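Local coordinates for muramoyltetrapeptide carboxypeptidase (Oxalobacter formigenes OXCC13, PDB 6UUK) that cleaves, as a serine peptidase of the LD-carboxypeptidase family, the terminal D-amino acid from muramoyl tetrapeptides of the bacterial cell wall, at the interface of chains A and B. Residues are numbered along the deposited sequence; one frame, centred on the assembly and turned at random. Chains: chain A/B, Muramoyltetrapeptide carboxypeptidase.

The interface of chains A and B. Residues chain A 230-231, 261, 265; chain B 227-228, 230-231, 261.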
# COMPACT_ATOMS: atom_id res chain seq x y z
N ALA A 230 -3.63 -3.48 -7.00
CA ALA A 230 -5.05 -3.13 -6.98
C ALA A 230 -5.31 -1.89 -7.82
O ALA A 230 -4.63 -0.86 -7.67
CB ALA A 230 -5.51 -2.91 -5.55
N GLY A 231 -6.29 -1.98 -8.72
CA GLY A 231 -6.65 -0.88 -9.59
C GLY A 231 -5.84 -0.79 -10.86
O GLY A 231 -6.19 0.01 -11.74
N GLN A 261 -8.19 -3.67 1.17
CA GLN A 261 -8.11 -3.04 -0.15
C GLN A 261 -8.55 -4.00 -1.24
O GLN A 261 -9.30 -3.63 -2.15
CB GLN A 261 -6.69 -2.54 -0.41
CG GLN A 261 -6.49 -1.95 -1.80
CD GLN A 261 -5.11 -1.37 -1.99
OE1 GLN A 261 -4.22 -1.55 -1.16
NE2 GLN A 261 -4.91 -0.66 -3.10
N SER A 265 -11.98 -3.67 -3.31
CA SER A 265 -11.88 -3.71 -4.77
C SER A 265 -12.73 -4.81 -5.39
O SER A 265 -12.86 -4.85 -6.62
CB SER A 265 -10.42 -3.89 -5.19
OG SER A 265 -9.60 -2.86 -4.67
N ALA B 227 -2.98 5.25 -2.09
CA ALA B 227 -2.67 4.00 -2.77
C ALA B 227 -3.55 2.86 -2.26
O ALA B 227 -3.85 1.92 -3.00
CB ALA B 227 -1.19 3.65 -2.60
N HIS B 228 -3.96 2.93 -0.99
CA HIS B 228 -4.94 1.99 -0.45
C HIS B 228 -6.30 2.13 -1.12
O HIS B 228 -7.07 1.16 -1.14
CB HIS B 228 -5.06 2.19 1.06
CG HIS B 228 -6.17 1.40 1.69
ND1 HIS B 228 -6.25 0.03 1.61
CD2 HIS B 228 -7.24 1.80 2.41
CE1 HIS B 228 -7.32 -0.38 2.26
NE2 HIS B 228 -7.95 0.67 2.75
N ALA B 230 -6.74 2.65 -4.28
CA ALA B 230 -6.63 2.22 -5.67
C ALA B 230 -7.45 0.95 -5.89
O ALA B 230 -7.25 -0.06 -5.21
CB ALA B 230 -5.17 1.98 -6.03
N GLY B 231 -8.38 1.01 -6.85
CA GLY B 231 -9.24 -0.11 -7.16
C GLY B 231 -10.53 -0.16 -6.38
O GLY B 231 -11.43 -0.93 -6.76
N GLN B 261 1.50 2.89 -8.37
CA GLN B 261 0.15 2.33 -8.32
C GLN B 261 -0.88 3.36 -8.75
O GLN B 261 -1.82 3.04 -9.50
CB GLN B 261 -0.16 1.81 -6.92
CG GLN B 261 -1.54 1.19 -6.79
CD GLN B 261 -1.78 0.59 -5.42
OE1 GLN B 261 -1.08 0.90 -4.46
NE2 GLN B 261 -2.79 -0.28 -5.32
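A:Gly231 and B:Gly231 meet across the two-fold axis, CA to CA at 3.6 Å, in a symmetric contact between two copies of this peptidase S66 (LD-carboxypeptidase) family enzyme; the coordinates alone do not show whether the pairing exists in solution. Glycine suits the spot: it lets the loops touch backbone to backbone, and its positive phi is one that other residues seldom adopt. Beside it, the CB of A:Ala230 rests on B:Ala230 O, a methyl small enough to leave that oxygen open to glutamine NE2. The aliphatic part of A:Gln261, on helix 252-264, runs alongside the B:His228 ring in the opposite direction, with CB 3.5 Å from ring atom CE1 and the amide plane turned 79° to the imidazole. With CG anti to the backbone N (chi1 176°) and the chain extended beyond, the amide of A:Gln261 reaches the end of helix 223-228 in B. Its NE2 gives an almost straight hydrogen bond, 3.2 Å long, to B:Ala230 O, on a lone pair and within the amide plane. The same nitrogen lies 2.8 Å from B:Ala227 O, a more bent bond, with the acceptor 43° out of the amide plane. Cutting this side chain back to alanine would probably leave both carbonyls without this donor and open a gap beside B:His228 O. B:Gln261 arrives from the opposite direction, its NE2 bonding A:Ala230 O at 3.0 Å. At the rim, A:Ser265 OG hydrogen-bonds A:Gln261 O at 2.7 Å, and the short hydroxyl, turned back to its own helix end, lies against the B:Gly231 peptide.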